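Local coordinates for protein apical membrane antigen AMA1 (Toxoplasma gondii ME49, PDB 4YIV) that takes part in host cell invasion as a microneme protein of the moving junction, the ring formed between the parasite's apical tip and the target host cell, at residues 248-257 with 297-305. Sequence-based numbering, arbitrary orientation.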
ATOM      1  N   ASP A 248      -3.562  21.778  -8.914  1.00 35.05           N
ATOM      2  CA  ASP A 248      -2.736  20.814  -8.219  1.00 35.08           C
ATOM      3  C   ASP A 248      -2.825  21.142  -6.739  1.00 35.82           C
ATOM      4  O   ASP A 248      -3.293  22.213  -6.370  1.00 34.28           O
ATOM      5  CB  ASP A 248      -1.291  20.805  -8.698  1.00 31.31           C
ATOM      6  CG  ASP A 248      -0.508  22.059  -8.319  1.00 39.16           C
ATOM      7  OD1 ASP A 248      -0.165  22.249  -7.128  1.00 41.38           O
ATOM      8  OD2 ASP A 248      -0.158  22.828  -9.238  1.00 47.46           O
ATOM      9  N   TYR A 249      -2.353  20.224  -5.899  1.00 32.68           N
ATOM     10  CA  TYR A 249      -2.595  20.340  -4.477  1.00 31.67           C
ATOM     11  C   TYR A 249      -2.039  21.625  -3.849  1.00 31.86           C
ATOM     12  O   TYR A 249      -2.555  22.073  -2.826  1.00 32.87           O
ATOM     13  CB  TYR A 249      -2.004  19.146  -3.755  1.00 26.58           C
ATOM     14  CG  TYR A 249      -2.656  17.803  -4.015  1.00 24.84           C
ATOM     15  CD1 TYR A 249      -3.978  17.689  -4.427  1.00 23.80           C
ATOM     16  CD2 TYR A 249      -1.932  16.632  -3.793  1.00 26.24           C
ATOM     17  CE1 TYR A 249      -4.544  16.475  -4.637  1.00 27.68           C
ATOM     18  CE2 TYR A 249      -2.499  15.413  -3.988  1.00 25.24           C
ATOM     19  CZ  TYR A 249      -3.782  15.329  -4.416  1.00 28.11           C
ATOM     20  OH  TYR A 249      -4.311  14.076  -4.587  1.00 27.73           O
ATOM     21  N   THR A 250      -0.991  22.212  -4.418  1.00 32.89           N
ATOM     22  CA  THR A 250      -0.392  23.378  -3.780  1.00 34.74           C
ATOM     23  C   THR A 250      -1.362  24.568  -3.776  1.00 36.31           C
ATOM     24  O   THR A 250      -1.127  25.549  -3.085  1.00 35.70           O
ATOM     25  CB  THR A 250       0.920  23.814  -4.449  1.00 36.22           C
ATOM     26  OG1 THR A 250       0.671  24.216  -5.805  1.00 36.58           O
ATOM     27  CG2 THR A 250       1.951  22.707  -4.383  1.00 33.76           C
ATOM     28  N   GLU A 251      -2.445  24.468  -4.537  1.00 36.40           N
ATOM     29  CA  GLU A 251      -3.423  25.546  -4.642  1.00 40.09           C
ATOM     30  C   GLU A 251      -4.594  25.369  -3.690  1.00 44.18           C
ATOM     31  O   GLU A 251      -5.453  26.239  -3.610  1.00 45.63           O
ATOM     32  CB  GLU A 251      -3.971  25.647  -6.074  1.00 44.99           C
ATOM     33  CG  GLU A 251      -2.954  26.130  -7.095  1.00 43.70           C
ATOM     34  CD  GLU A 251      -3.619  26.706  -8.344  1.00 55.63           C
ATOM     35  OE1 GLU A 251      -4.468  27.621  -8.207  1.00 57.55           O
ATOM     36  OE2 GLU A 251      -3.303  26.237  -9.458  1.00 53.66           O
ATOM     37  N   LEU A 252      -4.651  24.234  -2.995  1.00 39.60           N
ATOM     38  CA  LEU A 252      -5.779  23.947  -2.123  1.00 38.61           C
ATOM     39  C   LEU A 252      -5.410  24.343  -0.702  1.00 38.66           C
ATOM     40  O   LEU A 252      -4.250  24.241  -0.292  1.00 36.68           O
ATOM     41  CB  LEU A 252      -6.183  22.465  -2.201  1.00 34.66           C
ATOM     42  CG  LEU A 252      -6.438  21.890  -3.599  1.00 35.94           C
ATOM     43  CD1 LEU A 252      -6.798  20.415  -3.475  1.00 36.15           C
ATOM     44  CD2 LEU A 252      -7.524  22.660  -4.361  1.00 44.32           C
ATOM     45  N   THR A 253      -6.396  24.795   0.065  1.00 38.56           N
ATOM     46  CA  THR A 253      -6.124  25.324   1.405  1.00 42.10           C
ATOM     47  C   THR A 253      -5.750  24.251   2.422  1.00 35.74           C
ATOM     48  O   THR A 253      -4.928  24.489   3.309  1.00 41.20           O
ATOM     49  CB  THR A 253      -7.345  26.120   1.940  1.00 50.39           C
ATOM     50  OG1 THR A 253      -7.616  27.203   1.046  1.00 59.13           O
ATOM     51  CG2 THR A 253      -7.062  26.706   3.324  1.00 51.32           C
ATOM     52  N   ASP A 254      -6.335  23.066   2.310  1.00 33.74           N
ATOM     53  CA  ASP A 254      -6.074  22.022   3.297  1.00 35.01           C
ATOM     54  C   ASP A 254      -4.875  21.137   2.913  1.00 36.35           C
ATOM     55  O   ASP A 254      -4.629  20.106   3.535  1.00 32.01           O
ATOM     56  CB  ASP A 254      -7.318  21.161   3.500  1.00 35.36           C
ATOM     57  CG  ASP A 254      -7.728  20.415   2.241  1.00 47.83           C
ATOM     58  OD1 ASP A 254      -7.468  20.920   1.122  1.00 44.76           O
ATOM     59  OD2 ASP A 254      -8.317  19.317   2.372  1.00 57.00           O
ATOM     60  N   THR A 255      -4.119  21.533   1.899  1.00 29.55           N
ATOM     61  CA  THR A 255      -2.888  20.813   1.592  1.00 27.30           C
ATOM     62  C   THR A 255      -1.767  21.095   2.588  1.00 26.11           C
ATOM     63  O   THR A 255      -1.522  22.220   2.986  1.00 29.47           O
ATOM     64  CB  THR A 255      -2.414  21.150   0.154  1.00 28.39           C
ATOM     65  OG1 THR A 255      -3.435  20.711  -0.751  1.00 27.60           O
ATOM     66  CG2 THR A 255      -1.094  20.437  -0.158  1.00 27.74           C
ATOM     67  N   VAL A 256      -1.103  20.035   3.023  1.00 24.11           N
ATOM     68  CA  VAL A 256       0.067  20.143   3.825  1.00 25.68           C
ATOM     69  C   VAL A 256       1.256  20.201   2.870  1.00 28.41           C
ATOM     70  O   VAL A 256       1.444  19.291   2.053  1.00 28.95           O
ATOM     71  CB  VAL A 256       0.202  18.932   4.808  1.00 24.31           C
ATOM     72  CG1 VAL A 256       1.491  19.005   5.596  1.00 28.72           C
ATOM     73  CG2 VAL A 256      -1.007  18.873   5.757  1.00 26.58           C
ATOM     74  N   ILE A 257       2.087  21.226   3.013  1.00 28.20           N
ATOM     75  CA  ILE A 257       3.332  21.331   2.238  1.00 28.02           C
ATOM     76  C   ILE A 257       4.535  21.304   3.163  1.00 31.06           C
ATOM     77  O   ILE A 257       4.612  22.107   4.077  1.00 31.20           O
ATOM     78  CB  ILE A 257       3.365  22.641   1.389  1.00 29.60           C
ATOM     79  CG1 ILE A 257       2.211  22.660   0.389  1.00 28.33           C
ATOM     80  CG2 ILE A 257       4.726  22.799   0.681  1.00 32.98           C
ATOM     81  CD1 ILE A 257       2.054  23.950  -0.364  1.00 36.27           C
ATOM     82  N   GLY A 297      -8.402   9.339   3.633  1.00 22.68           N
ATOM     83  CA  GLY A 297      -7.234   9.823   4.330  1.00 25.00           C
ATOM     84  C   GLY A 297      -6.273  10.601   3.460  1.00 24.30           C
ATOM     85  O   GLY A 297      -6.478  10.699   2.248  1.00 26.19           O
ATOM     86  N   ARG A 298      -5.254  11.188   4.070  1.00 22.41           N
ATOM     87  CA  ARG A 298      -4.268  12.005   3.378  1.00 23.60           C
ATOM     88  C   ARG A 298      -3.275  11.024   2.791  1.00 23.01           C
ATOM     89  O   ARG A 298      -2.184  10.877   3.270  1.00 23.16           O
ATOM     90  CB  ARG A 298      -3.582  12.910   4.391  1.00 22.85           C
ATOM     91  CG  ARG A 298      -2.719  13.986   3.782  1.00 23.86           C
ATOM     92  CD  ARG A 298      -1.946  14.801   4.804  1.00 29.08           C
ATOM     93  NE  ARG A 298      -2.793  15.518   5.735  1.00 31.59           N
ATOM     94  CZ  ARG A 298      -2.722  15.426   7.054  1.00 28.77           C
ATOM     95  NH1 ARG A 298      -1.825  14.674   7.638  1.00 26.74           N
ATOM     96  NH2 ARG A 298      -3.540  16.132   7.786  1.00 35.14           N
ATOM     97  N   ASN A 299      -3.720  10.372   1.739  1.00 22.45           N
ATOM     98  CA  ASN A 299      -3.021   9.274   1.075  1.00 22.32           C
ATOM     99  C   ASN A 299      -2.185   9.662  -0.143  1.00 23.19           C
ATOM    100  O   ASN A 299      -1.477   8.809  -0.701  1.00 20.30           O
ATOM    101  CB  ASN A 299      -4.026   8.242   0.576  1.00 22.80           C
ATOM    102  CG  ASN A 299      -4.901   7.696   1.666  1.00 25.64           C
ATOM    103  OD1 ASN A 299      -4.502   7.628   2.825  1.00 23.17           O
ATOM    104  ND2 ASN A 299      -6.083   7.255   1.288  1.00 22.71           N
ATOM    105  N   TYR A 300      -2.260  10.931  -0.532  1.00 21.01           N
ATOM    106  CA  TYR A 300      -1.833  11.376  -1.855  1.00 22.54           C
ATOM    107  C   TYR A 300      -0.830  12.475  -1.732  1.00 25.44           C
ATOM    108  O   TYR A 300      -0.935  13.354  -0.862  1.00 23.55           O
ATOM    109  CB  TYR A 300      -3.051  11.859  -2.673  1.00 20.94           C
ATOM    110  CG  TYR A 300      -4.166  10.895  -2.651  1.00 22.67           C
ATOM    111  CD1 TYR A 300      -4.126   9.761  -3.458  1.00 22.12           C
ATOM    112  CD2 TYR A 300      -5.247  11.061  -1.811  1.00 23.86           C
ATOM    113  CE1 TYR A 300      -5.096   8.852  -3.436  1.00 23.88           C
ATOM    114  CE2 TYR A 300      -6.254  10.133  -1.785  1.00 22.62           C
ATOM    115  CZ  TYR A 300      -6.171   9.034  -2.611  1.00 25.74           C
ATOM    116  OH  TYR A 300      -7.141   8.083  -2.612  1.00 25.10           O
ATOM    117  N   GLY A 301       0.182  12.450  -2.585  1.00 24.59           N
ATOM    118  CA  GLY A 301       1.128  13.532  -2.538  1.00 22.88           C
ATOM    119  C   GLY A 301       2.017  13.629  -3.743  1.00 26.65           C
ATOM    120  O   GLY A 301       2.010  12.736  -4.614  1.00 27.43           O
ATOM    121  N   PHE A 302       2.756  14.728  -3.812  1.00 24.73           N
ATOM    122  CA  PHE A 302       3.844  14.816  -4.786  1.00 24.94           C
ATOM    123  C   PHE A 302       5.021  15.627  -4.347  1.00 28.87           C
ATOM    124  O   PHE A 302       4.933  16.583  -3.574  1.00 25.79           O
ATOM    125  CB  PHE A 302       3.345  15.360  -6.142  1.00 23.45           C
ATOM    126  CG  PHE A 302       2.631  16.698  -6.077  1.00 25.15           C
ATOM    127  CD1 PHE A 302       3.339  17.904  -6.119  1.00 26.92           C
ATOM    128  CD2 PHE A 302       1.237  16.745  -6.002  1.00 26.72           C
ATOM    129  CE1 PHE A 302       2.650  19.135  -6.099  1.00 25.23           C
ATOM    130  CE2 PHE A 302       0.551  17.961  -5.998  1.00 26.41           C
ATOM    131  CZ  PHE A 302       1.263  19.151  -6.046  1.00 27.24           C
ATOM    132  N   TYR A 303       6.154  15.173  -4.858  1.00 26.15           N
ATOM    133  CA  TYR A 303       7.378  15.905  -4.793  1.00 27.58           C
ATOM    134  C   TYR A 303       7.391  16.947  -5.904  1.00 28.05           C
ATOM    135  O   TYR A 303       6.926  16.682  -7.014  1.00 25.65           O
ATOM    136  CB  TYR A 303       8.532  14.950  -4.938  1.00 28.11           C
ATOM    137  CG  TYR A 303       9.832  15.652  -5.018  1.00 28.30           C
ATOM    138  CD1 TYR A 303      10.320  16.080  -6.242  1.00 33.08           C
ATOM    139  CD2 TYR A 303      10.578  15.899  -3.880  1.00 31.88           C
ATOM    140  CE1 TYR A 303      11.506  16.730  -6.335  1.00 34.82           C
ATOM    141  CE2 TYR A 303      11.776  16.568  -3.965  1.00 33.22           C
ATOM    142  CZ  TYR A 303      12.233  16.968  -5.209  1.00 34.43           C
ATOM    143  OH  TYR A 303      13.424  17.629  -5.357  1.00 33.90           O
ATOM    144  N   TYR A 304       7.891  18.138  -5.599  1.00 27.48           N
ATOM    145  CA  TYR A 304       8.081  19.177  -6.602  1.00 29.00           C
ATOM    146  C   TYR A 304       9.176  20.100  -6.103  1.00 33.71           C
ATOM    147  O   TYR A 304       9.642  19.958  -4.981  1.00 32.14           O
ATOM    148  CB  TYR A 304       6.791  19.955  -6.876  1.00 30.23           C
ATOM    149  CG  TYR A 304       6.314  20.823  -5.718  1.00 33.03           C
ATOM    150  CD1 TYR A 304       5.745  20.260  -4.584  1.00 32.60           C
ATOM    151  CD2 TYR A 304       6.434  22.195  -5.772  1.00 32.43           C
ATOM    152  CE1 TYR A 304       5.316  21.044  -3.535  1.00 31.10           C
ATOM    153  CE2 TYR A 304       6.008  22.998  -4.736  1.00 37.41           C
ATOM    154  CZ  TYR A 304       5.448  22.427  -3.619  1.00 38.30           C
ATOM    155  OH  TYR A 304       5.022  23.237  -2.591  1.00 37.16           O
ATOM    156  N   VAL A 305       9.587  21.033  -6.955  1.00 35.13           N
ATOM    157  CA  VAL A 305      10.651  21.959  -6.629  1.00 36.96           C
ATOM    158  C   VAL A 305      10.055  23.353  -6.630  1.00 40.34           C
ATOM    159  O   VAL A 305       9.425  23.775  -7.597  1.00 39.38           O
ATOM    160  CB  VAL A 305      11.811  21.864  -7.620  1.00 43.41           C
ATOM    161  CG1 VAL A 305      12.880  22.907  -7.285  1.00 43.09           C
ATOM    162  CG2 VAL A 305      12.405  20.467  -7.573  1.00 40.00           C
TER
HETATM  163  O   HOH W   1      -3.625  17.492   3.653  1.00 33.52           O
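Asp248 OD1, which lies 3.6 Å from Phe302 CZ at the edge of the phenyl ring, accepts two bonds from Thr250: the hydroxyl OG1 reaches its syn lone pair at 2.5 Å, and the backbone N closes an Asx turn from the anti side. The contact illustrates how a short 3-10 turn, braced by its own polar bonds, can present side chains to strand 300-305. With its CG beside the backbone N (chi1 -68°), Tyr249 lays its ring beside that of Phe302, the planes only 20° apart but slid so far that the rings barely overlap; Tyr249 CD2 meets Phe302 CE2 at 3.6 Å. At the far end of the Tyr249 side chain, OH comes within 3.2 Å of Tyr300 CB and forms a weak hydrogen bond with the carbonyl of Gln318. Methyl CG2 of Thr250 packs 3.6 Å from Tyr304 CZ, while Ile257 CG2 touches the phenol at its edge. Just before strand 300-305, Val256 CG2 lies over one face of the Arg298 guanidinium, offset toward the rim; a water links Arg298 NE to Asp254 O, and NH1 is held by Asn273 and Asp274. This is structural packing in an antiparallel sheet consistent with a PAN-type domain of AMA1: strand 311-316 lies between strands 300-305 and 256-259, Val256 and Ile257 reach past it, and strand 236-242 packs against Tyr249, Phe302 and Tyr304.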